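Local structure of glycine betaine, L-proline ABC transporter, glycine/betaine/L-proline-binding protein (ProX) (Borrelia burgdorferi, 3TMG) at residues L35-E40 / R254-F259; Q58-G63 / T86-L91; Q100-P105 / S111-L116; V162-L167 / K183-F188. The protein binds glycine betaine (trimethyl glycine) and probably serves as the substrate-binding component of an ABC transporter for betaine and related amines. One frame throughout, in Å; residues are numbered along the deposited sequence.

Contact 1 of 4, residues L35-E40 / R254-F259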
loop_
_atom_site.group_PDB
_atom_site.type_symbol
_atom_site.label_atom_id
_atom_site.label_comp_id
_atom_site.label_asym_id
_atom_site.label_seq_id
_atom_site.Cartn_x
_atom_site.Cartn_y
_atom_site.Cartn_z
ATOM N N LEU A 35 13.238 -4.637 1.741
ATOM C CA LEU A 35 13.466 -6.084 1.814
ATOM C C LEU A 35 14.426 -6.599 0.739
ATOM O O LEU A 35 15.246 -7.511 0.980
ATOM C CB LEU A 35 12.156 -6.859 1.843
ATOM C CG LEU A 35 11.421 -6.829 3.197
ATOM C CD1 LEU A 35 10.265 -7.825 3.193
ATOM C CD2 LEU A 35 12.299 -7.136 4.426
ATOM N N LYS A 36 14.376 -5.989 -0.445
ATOM C CA LYS A 36 15.352 -6.336 -1.451
ATOM C C LYS A 36 16.796 -6.139 -0.915
ATOM O O LYS A 36 17.667 -6.996 -1.089
ATOM C CB LYS A 36 15.121 -5.487 -2.699
ATOM C CG LYS A 36 16.068 -5.866 -3.825
ATOM C CD LYS A 36 15.693 -5.037 -5.045
ATOM C CE LYS A 36 16.940 -4.665 -5.758
ATOM N NZ LYS A 36 16.932 -5.340 -7.067
ATOM N N VAL A 37 17.043 -4.988 -0.307
ATOM C CA VAL A 37 18.362 -4.655 0.276
ATOM C C VAL A 37 18.750 -5.639 1.392
ATOM O O VAL A 37 19.868 -6.140 1.426
ATOM C CB VAL A 37 18.387 -3.184 0.763
ATOM C CG1 VAL A 37 19.673 -2.891 1.528
ATOM C CG2 VAL A 37 18.274 -2.258 -0.453
ATOM N N VAL A 38 17.806 -5.938 2.280
ATOM C CA VAL A 38 18.017 -6.923 3.340
ATOM C C VAL A 38 18.438 -8.302 2.772
ATOM O O VAL A 38 19.488 -8.857 3.191
ATOM C CB VAL A 38 16.752 -7.040 4.207
ATOM C CG1 VAL A 38 16.907 -8.174 5.196
ATOM C CG2 VAL A 38 16.491 -5.711 4.911
ATOM N N PHE A 39 17.673 -8.828 1.798
ATOM C CA PHE A 39 18.019 -10.113 1.174
ATOM C C PHE A 39 19.374 -10.075 0.437
ATOM O O PHE A 39 20.145 -11.037 0.487
ATOM C CB PHE A 39 16.916 -10.609 0.252
ATOM C CG PHE A 39 15.759 -11.226 0.958
ATOM C CD1 PHE A 39 15.941 -12.321 1.803
ATOM C CD2 PHE A 39 14.461 -10.757 0.754
ATOM C CE1 PHE A 39 14.847 -12.900 2.457
ATOM C CE2 PHE A 39 13.383 -11.339 1.388
ATOM C CZ PHE A 39 13.570 -12.414 2.249
ATOM N N GLU A 40 19.669 -8.975 -0.254
ATOM C CA GLU A 40 20.986 -8.814 -0.871
ATOM C C GLU A 40 22.116 -8.917 0.145
ATOM O O GLU A 40 23.134 -9.595 -0.134
ATOM C CB GLU A 40 21.115 -7.511 -1.643
ATOM C CG GLU A 40 20.279 -7.488 -2.912
ATOM C CD GLU A 40 20.246 -6.123 -3.596
ATOM O OE1 GLU A 40 20.653 -5.099 -3.009
ATOM O OE2 GLU A 40 19.801 -6.075 -4.755
ATOM N N ARG A 254 18.326 3.215 -3.898
ATOM C CA ARG A 254 19.373 3.909 -3.158
ATOM C C ARG A 254 18.876 4.324 -1.758
ATOM O O ARG A 254 19.606 4.179 -0.770
ATOM C CB ARG A 254 19.865 5.147 -3.928
ATOM C CG ARG A 254 21.023 5.874 -3.264
ATOM C CD ARG A 254 21.067 7.350 -3.698
ATOM N NE ARG A 254 19.910 8.118 -3.168
ATOM C CZ ARG A 254 19.584 9.345 -3.566
ATOM N NH1 ARG A 254 20.264 9.938 -4.551
ATOM N NH2 ARG A 254 18.559 9.958 -3.024
ATOM N N ASN A 255 17.654 4.863 -1.677
ATOM C CA ASN A 255 17.101 5.283 -0.381
ATOM C C ASN A 255 16.808 4.102 0.542
ATOM O O ASN A 255 16.973 4.223 1.772
ATOM C CB ASN A 255 15.843 6.141 -0.555
ATOM C CG ASN A 255 16.172 7.479 -1.176
ATOM O OD1 ASN A 255 17.347 7.876 -1.216
ATOM N ND2 ASN A 255 15.163 8.146 -1.724
ATOM N N ALA A 256 16.482 2.952 -0.037
ATOM C CA ALA A 256 16.382 1.704 0.766
ATOM C C ALA A 256 17.754 1.260 1.301
ATOM O O ALA A 256 17.851 0.774 2.446
ATOM C CB ALA A 256 15.721 0.582 -0.059
ATOM N N VAL A 257 18.796 1.351 0.473
ATOM C CA VAL A 257 20.134 1.046 0.943
ATOM C C VAL A 257 20.462 1.923 2.170
ATOM O O VAL A 257 20.898 1.408 3.207
ATOM C CB VAL A 257 21.184 1.206 -0.178
ATOM C CG1 VAL A 257 22.605 1.108 0.396
ATOM C CG2 VAL A 257 20.954 0.152 -1.247
ATOM N N GLU A 258 20.262 3.242 2.045
ATOM C CA GLU A 258 20.454 4.183 3.170
ATOM C C GLU A 258 19.588 3.819 4.398
ATOM O O GLU A 258 20.087 3.822 5.526
ATOM C CB GLU A 258 20.177 5.646 2.777
ATOM C CG GLU A 258 21.038 6.154 1.635
ATOM C CD GLU A 258 20.724 7.610 1.265
ATOM O OE1 GLU A 258 20.410 8.395 2.198
ATOM O OE2 GLU A 258 20.790 7.959 0.057
ATOM N N PHE A 259 18.317 3.505 4.171
ATOM C CA PHE A 259 17.409 3.108 5.281
ATOM C C PHE A 259 17.973 1.930 6.094
ATOM O O PHE A 259 17.997 1.955 7.335
ATOM C CB PHE A 259 16.022 2.740 4.736
ATOM C CG PHE A 259 15.087 2.262 5.789
ATOM C CD1 PHE A 259 15.081 0.936 6.175
ATOM C CD2 PHE A 259 14.185 3.135 6.371
ATOM C CE1 PHE A 259 14.222 0.490 7.198
ATOM C CE2 PHE A 259 13.288 2.688 7.353
ATOM C CZ PHE A 259 13.308 1.364 7.776
#
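V37 on helix 26-41 meets A256 and V257 on helix 252-262 in a small, wholly apolar junction of 130 Å² between helices more than 200 residues apart in sequence. At the start of the first segment, L35 turns from the partner helix and packs on I20, F231 and W270. K36 runs along the surface of its own helix, touches Y253 and holds its NZ 3.8 Å from E40 OE2, a long salt bridge one turn on. V37 does the work. Its CG1 is anti to the backbone N (chi1 173°) and lies 4.0 Å from V257 CA; CG2, beside the backbone N, is 3.8 Å from A256 CB and 3.7 Å from V257 CG2. The two valine side chains cross at about a right angle, and with such short side chains V37 CA comes within 6.0 Å of V257 CA. Helix 26-41 is the connection of a beta-alpha-beta crossover between the parallel strands 16-22 and 44-50, so helix 252-262 packs on a core element of one lobe of this periplasmic-binding-protein fold. V38 packs on V260, V271 and F279, while F39 faces the sheet, touching V18 and I20 and meeting the Y44 ring at about 60°. E40 closes the segment, its OE1 hydrogen-bonded to Y253 OH. Within the second helix R254, pointing away from V37, grips N255 OD1 side-on, with NE at 3.2 Å and NH2 at 3.0 Å, the oxygen close to the guanidinium plane, and R254 NH2 also pairs with E248.

Contact 2 of 4, residues Q58-G63 / T86-L91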
loop_
_atom_site.group_PDB
_atom_site.type_symbol
_atom_site.label_atom_id
_atom_site.label_comp_id
_atom_site.label_asym_id
_atom_site.label_seq_id
_atom_site.Cartn_x
_atom_site.Cartn_y
_atom_site.Cartn_z
ATOM N N GLN A 58 -2.181 -13.607 -8.152
ATOM C CA GLN A 58 -2.079 -14.794 -9.042
ATOM C C GLN A 58 -0.731 -15.517 -8.908
ATOM O O GLN A 58 -0.647 -16.765 -8.770
ATOM C CB GLN A 58 -2.226 -14.360 -10.506
ATOM C CG GLN A 58 -3.628 -13.978 -10.941
ATOM C CD GLN A 58 -3.890 -14.313 -12.405
ATOM O OE1 GLN A 58 -2.965 -14.398 -13.231
ATOM N NE2 GLN A 58 -5.167 -14.548 -12.730
ATOM N N TYR A 59 0.339 -14.737 -8.981
ATOM C CA TYR A 59 1.702 -15.271 -8.977
ATOM C C TYR A 59 2.122 -15.881 -7.663
ATOM O O TYR A 59 2.840 -16.875 -7.636
ATOM C CB TYR A 59 2.675 -14.176 -9.331
ATOM C CG TYR A 59 2.838 -14.030 -10.793
ATOM C CD1 TYR A 59 2.012 -14.726 -11.676
ATOM C CD2 TYR A 59 3.816 -13.198 -11.306
ATOM C CE1 TYR A 59 2.176 -14.609 -13.035
ATOM C CE2 TYR A 59 3.984 -13.081 -12.674
ATOM C CZ TYR A 59 3.162 -13.777 -13.516
ATOM O OH TYR A 59 3.345 -13.631 -14.847
ATOM N N LEU A 60 1.650 -15.269 -6.595
ATOM C CA LEU A 60 1.808 -15.784 -5.266
ATOM C C LEU A 60 1.172 -17.172 -5.190
ATOM O O LEU A 60 1.812 -18.118 -4.702
ATOM C CB LEU A 60 1.160 -14.825 -4.278
ATOM C CG LEU A 60 1.187 -15.242 -2.796
ATOM C CD1 LEU A 60 2.613 -15.274 -2.265
ATOM C CD2 LEU A 60 0.291 -14.310 -1.975
ATOM N N ALA A 61 -0.059 -17.293 -5.695
ATOM C CA ALA A 61 -0.834 -18.549 -5.630
ATOM C C ALA A 61 -0.258 -19.667 -6.488
ATOM O O ALA A 61 -0.392 -20.827 -6.172
ATOM C CB ALA A 61 -2.295 -18.298 -5.986
ATOM N N SER A 62 0.416 -19.316 -7.573
ATOM C CA SER A 62 1.072 -20.338 -8.382
ATOM C C SER A 62 2.534 -20.511 -7.987
ATOM O O SER A 62 3.215 -21.310 -8.584
ATOM C CB SER A 62 0.969 -20.029 -9.870
ATOM O OG SER A 62 1.410 -18.713 -10.119
ATOM N N GLY A 63 3.011 -19.737 -7.013
ATOM C CA GLY A 63 4.416 -19.833 -6.544
ATOM C C GLY A 63 5.478 -19.245 -7.472
ATOM O O GLY A 63 6.660 -19.601 -7.370
ATOM N N THR A 86 -6.515 -20.338 -0.137
ATOM C CA THR A 86 -6.047 -21.729 0.010
ATOM C C THR A 86 -4.709 -21.981 -0.706
ATOM O O THR A 86 -4.093 -23.031 -0.545
ATOM C CB THR A 86 -7.116 -22.767 -0.404
ATOM O OG1 THR A 86 -7.362 -22.695 -1.813
ATOM C CG2 THR A 86 -8.398 -22.508 0.365
ATOM N N LYS A 87 -4.250 -20.996 -1.478
ATOM C CA LYS A 87 -3.029 -21.166 -2.251
ATOM C C LYS A 87 -1.853 -20.304 -1.764
ATOM O O LYS A 87 -0.846 -20.221 -2.443
ATOM C CB LYS A 87 -3.277 -20.874 -3.743
ATOM C CG LYS A 87 -4.365 -21.693 -4.414
ATOM C CD LYS A 87 -3.863 -23.068 -4.816
ATOM C CE LYS A 87 -4.815 -23.702 -5.828
ATOM N NZ LYS A 87 -5.044 -22.811 -7.006
ATOM N N PHE A 88 -1.971 -19.660 -0.617
ATOM C CA PHE A 88 -0.827 -18.954 -0.045
ATOM C C PHE A 88 -0.851 -19.056 1.479
ATOM O O PHE A 88 -1.832 -19.563 2.059
ATOM C CB PHE A 88 -0.767 -17.483 -0.536
ATOM C CG PHE A 88 -2.023 -16.674 -0.265
ATOM C CD1 PHE A 88 -2.378 -16.303 1.030
ATOM C CD2 PHE A 88 -2.814 -16.233 -1.318
ATOM C CE1 PHE A 88 -3.545 -15.563 1.283
ATOM C CE2 PHE A 88 -3.963 -15.459 -1.090
ATOM C CZ PHE A 88 -4.335 -15.117 0.220
ATOM N N VAL A 89 0.219 -18.622 2.133
ATOM C CA VAL A 89 0.246 -18.625 3.609
ATOM C C VAL A 89 0.267 -17.182 4.101
ATOM O O VAL A 89 1.136 -16.418 3.702
ATOM C CB VAL A 89 1.493 -19.335 4.197
ATOM C CG1 VAL A 89 1.349 -19.443 5.709
ATOM C CG2 VAL A 89 1.658 -20.734 3.616
ATOM N N ASP A 90 -0.677 -16.824 4.965
ATOM C CA ASP A 90 -0.744 -15.468 5.483
ATOM C C ASP A 90 0.048 -15.451 6.786
ATOM O O ASP A 90 -0.367 -16.099 7.759
ATOM C CB ASP A 90 -2.210 -15.119 5.746
ATOM C CG ASP A 90 -2.419 -13.654 6.191
ATOM O OD1 ASP A 90 -1.473 -12.998 6.698
ATOM O OD2 ASP A 90 -3.567 -13.151 6.006
ATOM N N LEU A 91 1.159 -14.714 6.830
ATOM C CA LEU A 91 2.044 -14.803 8.008
ATOM C C LEU A 91 1.656 -13.854 9.146
ATOM O O LEU A 91 2.199 -13.959 10.248
ATOM C CB LEU A 91 3.504 -14.598 7.629
ATOM C CG LEU A 91 4.062 -15.538 6.564
ATOM C CD1 LEU A 91 5.551 -15.278 6.312
ATOM C CD2 LEU A 91 3.807 -16.998 6.922
HETATM O O HOH W 1 1.580 -20.534 -3.439
#
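L60 and F88 make the main apolar contact between the end of helix 53-61 and the chain as it enters strand 88-105. L60 CD2 lies 3.6 Å from F88 CB and 3.7 Å from F88 CD2, approaching the ring obliquely, and the two side chains cross at about a right angle. With F88 CG between its backbone N and carbonyl carbon (chi1 56°), the ring stands beside L60 CD2, while Y81 meets it edge-to-face. A second apolar touch lies nearer the surface, where A61 CB is 3.6 Å from K87 CB; beyond CB the lysine chain bends at chi2 and leads off. Backbone polar groups supply the rest. A61 CA approaches K87 O at 3.6 Å in a nearly straight CA-H...O contact, 165° at the hydrogen. One water lies 2.7 Å from L60 O and 2.6 Å from K87 O and is placed to donate to both, although further acceptors compete for its protons. G63, at positive phi (74°), returns its N to L60 O at 3.1 Å as part of a Schellman motif that ends the helix. The side chain of F88 is about 14 Å from the bound trimethyl glycine, so the site is not involved. The arrangement is a helix C-terminus, closed by a Schellman motif, docked on K87 and F88 in one lobe of the binding-protein fold.

Contact 3 of 4, residues Q100-P105 / S111-L116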
loop_
_atom_site.group_PDB
_atom_site.type_symbol
_atom_site.label_atom_id
_atom_site.label_comp_id
_atom_site.label_asym_id
_atom_site.label_seq_id
_atom_site.Cartn_x
_atom_site.Cartn_y
_atom_site.Cartn_z
ATOM N N GLN A 100 -8.446 3.336 4.738
ATOM C CA GLN A 100 -8.689 3.840 3.380
ATOM C C GLN A 100 -10.049 4.525 3.409
ATOM O O GLN A 100 -10.895 4.210 4.245
ATOM C CB GLN A 100 -8.654 2.694 2.328
ATOM C CG GLN A 100 -9.581 1.516 2.701
ATOM C CD GLN A 100 -9.913 0.552 1.566
ATOM O OE1 GLN A 100 -9.244 0.526 0.516
ATOM N NE2 GLN A 100 -10.938 -0.297 1.788
ATOM N N GLY A 101 -10.233 5.529 2.551
ATOM C CA GLY A 101 -11.532 6.206 2.536
ATOM C C GLY A 101 -11.565 7.368 1.545
ATOM O O GLY A 101 -10.628 7.551 0.753
ATOM N N PHE A 102 -12.682 8.095 1.575
ATOM C CA PHE A 102 -12.960 9.193 0.693
ATOM C C PHE A 102 -12.326 10.416 1.367
ATOM O O PHE A 102 -12.528 10.668 2.566
ATOM C CB PHE A 102 -14.482 9.397 0.628
ATOM C CG PHE A 102 -15.242 8.423 -0.267
ATOM C CD1 PHE A 102 -14.959 7.071 -0.315
ATOM C CD2 PHE A 102 -16.291 8.908 -1.045
ATOM C CE1 PHE A 102 -15.710 6.199 -1.107
ATOM C CE2 PHE A 102 -17.034 8.059 -1.862
ATOM C CZ PHE A 102 -16.757 6.689 -1.883
ATOM N N VAL A 103 -11.572 11.179 0.592
ATOM C CA VAL A 103 -10.814 12.296 1.109
ATOM C C VAL A 103 -11.090 13.556 0.318
ATOM O O VAL A 103 -11.165 13.544 -0.929
ATOM C CB VAL A 103 -9.294 11.971 1.058
ATOM C CG1 VAL A 103 -8.438 13.205 1.319
ATOM C CG2 VAL A 103 -8.967 10.865 2.070
ATOM N N VAL A 104 -11.276 14.649 1.054
ATOM C CA VAL A 104 -11.421 15.976 0.465
ATOM C C VAL A 104 -10.466 16.933 1.203
ATOM O O VAL A 104 -10.103 16.665 2.329
ATOM C CB VAL A 104 -12.877 16.495 0.603
ATOM C CG1 VAL A 104 -13.854 15.594 -0.196
ATOM C CG2 VAL A 104 -13.266 16.611 2.082
ATOM N N PRO A 105 -10.097 18.071 0.573
ATOM C CA PRO A 105 -9.420 19.154 1.273
ATOM C C PRO A 105 -10.283 19.582 2.436
ATOM O O PRO A 105 -11.524 19.574 2.342
ATOM C CB PRO A 105 -9.376 20.270 0.219
ATOM C CG PRO A 105 -9.341 19.530 -1.077
ATOM C CD PRO A 105 -10.308 18.398 -0.855
ATOM N N SER A 111 -18.794 16.590 6.085
ATOM C CA SER A 111 -18.150 15.665 6.985
ATOM C C SER A 111 -18.375 14.196 6.667
ATOM O O SER A 111 -17.677 13.381 7.203
ATOM C CB SER A 111 -18.596 15.934 8.412
ATOM O OG SER A 111 -17.954 17.113 8.878
ATOM N N SER A 112 -19.345 13.888 5.806
ATOM C CA SER A 112 -19.748 12.514 5.562
ATOM C C SER A 112 -19.871 12.151 4.077
ATOM O O SER A 112 -20.120 12.999 3.252
ATOM C CB SER A 112 -21.091 12.255 6.228
ATOM O OG SER A 112 -21.320 10.873 6.207
ATOM N N ILE A 113 -19.699 10.873 3.746
ATOM C CA ILE A 113 -19.850 10.409 2.393
ATOM C C ILE A 113 -21.277 10.707 1.901
ATOM O O ILE A 113 -21.464 11.098 0.764
ATOM C CB ILE A 113 -19.559 8.887 2.258
ATOM C CG1 ILE A 113 -18.052 8.611 2.405
ATOM C CG2 ILE A 113 -20.062 8.379 0.901
ATOM C CD1 ILE A 113 -17.694 7.122 2.280
ATOM N N SER A 114 -22.282 10.537 2.759
ATOM C CA SER A 114 -23.650 10.803 2.297
ATOM C C SER A 114 -23.907 12.280 1.933
ATOM O O SER A 114 -24.793 12.584 1.104
ATOM C CB SER A 114 -24.667 10.335 3.329
ATOM O OG SER A 114 -24.450 11.040 4.535
ATOM N N GLU A 115 -23.128 13.203 2.502
ATOM C CA GLU A 115 -23.327 14.637 2.182
ATOM C C GLU A 115 -22.847 14.986 0.777
ATOM O O GLU A 115 -23.041 16.097 0.307
ATOM C CB GLU A 115 -22.627 15.502 3.214
ATOM C CG GLU A 115 -23.227 15.321 4.578
ATOM C CD GLU A 115 -22.544 16.181 5.598
ATOM O OE1 GLU A 115 -21.304 16.185 5.659
ATOM O OE2 GLU A 115 -23.247 16.861 6.347
ATOM N N LEU A 116 -22.218 14.029 0.103
ATOM C CA LEU A 116 -21.819 14.233 -1.279
ATOM C C LEU A 116 -23.044 14.253 -2.212
ATOM O O LEU A 116 -22.970 14.776 -3.323
ATOM C CB LEU A 116 -20.856 13.125 -1.719
ATOM C CG LEU A 116 -19.448 13.202 -1.142
ATOM C CD1 LEU A 116 -18.695 11.900 -1.396
ATOM C CD2 LEU A 116 -18.702 14.381 -1.761
#
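F102 reaches from strand 88-105 into the apolar side of the loop at I113 and L116. Its CG, beside the backbone N and opposite the carbonyl carbon (chi1 -79°), turns the ring to that loop. F102 CB starts the contact 4.1 Å from I113 CG1. CG, CD1 and CE1 then all face one methyl, I113 CD1, which stands over the centre of one ring face; it is 3.8 Å from F102 CG and 4.0 Å from F102 CE1. On the other flank F102 CD2 is 3.9 Å from L116 CD1, which comes in at the ring edge near its plane. Farther out, F102 CE2 finds I113 CG2 at 4.1 Å. The net result is a CH-pi contact, with I113 CD1 13° off the ring normal. The receiving loop is braced from within: E115 OE1 accepts from S111 N at 2.6 Å and S112 N at 3.0 Å, so E115, within the 3-10 turn 114-116, ties down the residues just before it. F102 also rests on T140, A143 and L144 of helix 135-146. Its backbone pairs with L196 while G101 and V103 pair with L181 and V179. The ring therefore fills a corner between sheet, helix and loop, two residues along from Q100, which hydrogen-bonds the betaine-binding T136.

Contact 4 of 4, residues V162-L167 / K183-F188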
loop_
_atom_site.group_PDB
_atom_site.type_symbol
_atom_site.label_atom_id
_atom_site.label_comp_id
_atom_site.label_asym_id
_atom_site.label_seq_id
_atom_site.Cartn_x
_atom_site.Cartn_y
_atom_site.Cartn_z
ATOM N N VAL A 162 -0.883 10.386 -10.458
ATOM C CA VAL A 162 -1.832 11.291 -11.107
ATOM C C VAL A 162 -2.841 11.794 -10.071
ATOM O O VAL A 162 -3.136 13.004 -10.031
ATOM C CB VAL A 162 -2.584 10.613 -12.282
ATOM C CG1 VAL A 162 -3.753 11.449 -12.713
ATOM C CG2 VAL A 162 -1.630 10.361 -13.433
ATOM N N MET A 163 -3.367 10.874 -9.233
ATOM C CA MET A 163 -4.317 11.260 -8.159
ATOM C C MET A 163 -3.688 12.340 -7.252
ATOM O O MET A 163 -4.289 13.380 -7.007
ATOM C CB MET A 163 -4.782 10.026 -7.338
ATOM C CG MET A 163 -5.683 10.350 -6.138
ATOM S SD MET A 163 -4.822 10.879 -4.631
ATOM C CE MET A 163 -4.194 9.269 -4.131
ATOM N N LEU A 164 -2.467 12.107 -6.797
ATOM C CA LEU A 164 -1.776 13.097 -5.936
ATOM C C LEU A 164 -1.429 14.428 -6.613
ATOM O O LEU A 164 -1.544 15.478 -5.994
ATOM C CB LEU A 164 -0.531 12.506 -5.308
ATOM C CG LEU A 164 -0.771 11.335 -4.338
ATOM C CD1 LEU A 164 0.569 10.648 -4.146
ATOM C CD2 LEU A 164 -1.336 11.910 -3.038
ATOM N N ALA A 165 -1.001 14.377 -7.871
ATOM C CA ALA A 165 -0.822 15.605 -8.656
ATOM C C ALA A 165 -2.148 16.371 -8.815
ATOM O O ALA A 165 -2.168 17.594 -8.679
ATOM C CB ALA A 165 -0.163 15.301 -10.015
ATOM N N SER A 166 -3.260 15.675 -9.063
ATOM C CA SER A 166 -4.559 16.355 -9.122
ATOM C C SER A 166 -4.982 16.980 -7.778
ATOM O O SER A 166 -5.516 18.081 -7.737
ATOM C CB SER A 166 -5.664 15.415 -9.594
ATOM O OG SER A 166 -5.259 14.683 -10.727
ATOM N N LEU A 167 -4.806 16.233 -6.681
ATOM C CA LEU A 167 -5.019 16.789 -5.325
ATOM C C LEU A 167 -4.176 18.063 -5.073
ATOM O O LEU A 167 -4.695 19.074 -4.581
ATOM C CB LEU A 167 -4.710 15.704 -4.238
ATOM C CG LEU A 167 -4.818 16.116 -2.749
ATOM C CD1 LEU A 167 -6.235 16.510 -2.397
ATOM C CD2 LEU A 167 -4.393 14.945 -1.851
ATOM N N LYS A 183 -4.138 5.981 4.854
ATOM C CA LYS A 183 -2.982 6.118 5.725
ATOM C C LYS A 183 -2.374 4.733 5.859
ATOM O O LYS A 183 -3.096 3.721 5.887
ATOM C CB LYS A 183 -3.349 6.701 7.122
ATOM C CG LYS A 183 -3.903 8.108 7.079
ATOM C CD LYS A 183 -4.224 8.636 8.491
ATOM C CE LYS A 183 -4.389 10.165 8.500
ATOM N NZ LYS A 183 -5.022 10.613 9.791
ATOM N N PRO A 184 -1.035 4.664 5.966
ATOM C CA PRO A 184 -0.080 5.752 6.133
ATOM C C PRO A 184 0.211 6.466 4.817
ATOM O O PRO A 184 0.436 5.809 3.801
ATOM C CB PRO A 184 1.204 5.036 6.630
ATOM C CG PRO A 184 1.089 3.648 6.032
ATOM C CD PRO A 184 -0.411 3.336 6.024
ATOM N N HIS A 185 0.213 7.798 4.833
ATOM C CA HIS A 185 0.601 8.549 3.638
ATOM C C HIS A 185 1.050 9.919 4.077
ATOM O O HIS A 185 0.412 10.533 4.967
ATOM C CB HIS A 185 -0.553 8.636 2.613
ATOM C CG HIS A 185 -0.081 8.902 1.194
ATOM N ND1 HIS A 185 0.406 10.094 0.817
ATOM C CD2 HIS A 185 0.040 8.068 0.085
ATOM C CE1 HIS A 185 0.755 10.066 -0.501
ATOM N NE2 HIS A 185 0.531 8.835 -0.957
ATOM N N TRP A 186 2.138 10.407 3.496
ATOM C CA TRP A 186 2.609 11.798 3.808
ATOM C C TRP A 186 1.648 12.889 3.326
ATOM O O TRP A 186 1.738 14.050 3.768
ATOM C CB TRP A 186 4.038 12.023 3.250
ATOM C CG TRP A 186 4.101 11.657 1.791
ATOM C CD1 TRP A 186 4.563 10.463 1.218
ATOM C CD2 TRP A 186 3.563 12.431 0.669
ATOM N NE1 TRP A 186 4.350 10.453 -0.146
ATOM C CE2 TRP A 186 3.788 11.627 -0.539
ATOM C CE3 TRP A 186 2.963 13.685 0.544
ATOM C CZ2 TRP A 186 3.446 12.079 -1.785
ATOM C CZ3 TRP A 186 2.584 14.108 -0.724
ATOM C CH2 TRP A 186 2.828 13.320 -1.867
ATOM N N ALA A 187 0.682 12.547 2.459
ATOM C CA ALA A 187 -0.290 13.564 1.990
ATOM C C ALA A 187 -1.042 14.227 3.157
ATOM O O ALA A 187 -1.374 15.411 3.078
ATOM C CB ALA A 187 -1.294 12.964 1.002
ATOM N N PHE A 188 -1.303 13.459 4.232
ATOM C CA PHE A 188 -1.973 13.997 5.419
ATOM C C PHE A 188 -1.133 14.985 6.209
ATOM O O PHE A 188 -1.672 15.841 6.920
ATOM C CB PHE A 188 -2.483 12.833 6.314
ATOM C CG PHE A 188 -3.679 12.162 5.723
ATOM C CD1 PHE A 188 -4.936 12.713 5.918
ATOM C CD2 PHE A 188 -3.551 11.028 4.924
ATOM C CE1 PHE A 188 -6.056 12.136 5.321
ATOM C CE2 PHE A 188 -4.670 10.454 4.331
ATOM C CZ PHE A 188 -5.921 11.015 4.535
#
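L164 is wedged against H185, whose CG, anti to the backbone N (chi1 -158°), sends the imidazole toward it from the opposite direction. This is the dense part of the contact. L164 CD1 meets the imidazole at its edge, near the ring plane, 3.7 Å from H185 NE2, and the second methyl, CD2, lies 3.8 Å from H185 CE1. CD1 also reaches W186 CZ2 at 4.0 Å. H185 CE1 lies over one face of the indole, 3.4 Å above the W186 plane and offset toward its rim, so leucine, imidazole and indole form one compact group. Packing slackens toward helix 187-190, where L164 CD2 is 4.2 Å from A187 CB and L167 stands a little farther off. Round the helix from L164, V162 and A165 are exposed, and S166 OG turns back on V162 O at 2.8 Å. Polar bonds fix the imidazole at both nitrogens. H185 ND1 accepts from A187 N at 3.0 Å (158°), in the ring plane, and so caps the helix that follows; H185 NE2 bonds to E160 OE2. With ND1 used as an acceptor, the proton is probably on NE2, and the E160 carboxylate would strengthen that polarity. Held so, H185 meets W182 of the betaine pocket with ring planes at about 80°, consistent with a second-shell part, its side chain about 7 Å from the ligand.

From the N terminus, helix 26-41 opens the widest loop, which contact 1 closes only when helix 252-262 arrives; contacts 2, 3 and 4 all nest inside it, in series and without crossing. Contact 2 ties the end of helix 53-61 to the chain entering strand 88-105. The same strand runs on past the chain's centre to contact 3, where it meets its own following loop. Contact 4 then joins helix 160-172 to the turn after strand 179-183. Contacts 3 and 4 touch, V103 CG2 lying 3.9 Å from F188 CZ, and lie on the same side of the chain's centre, across it from contact 2; contact 1 is across it from contact 3.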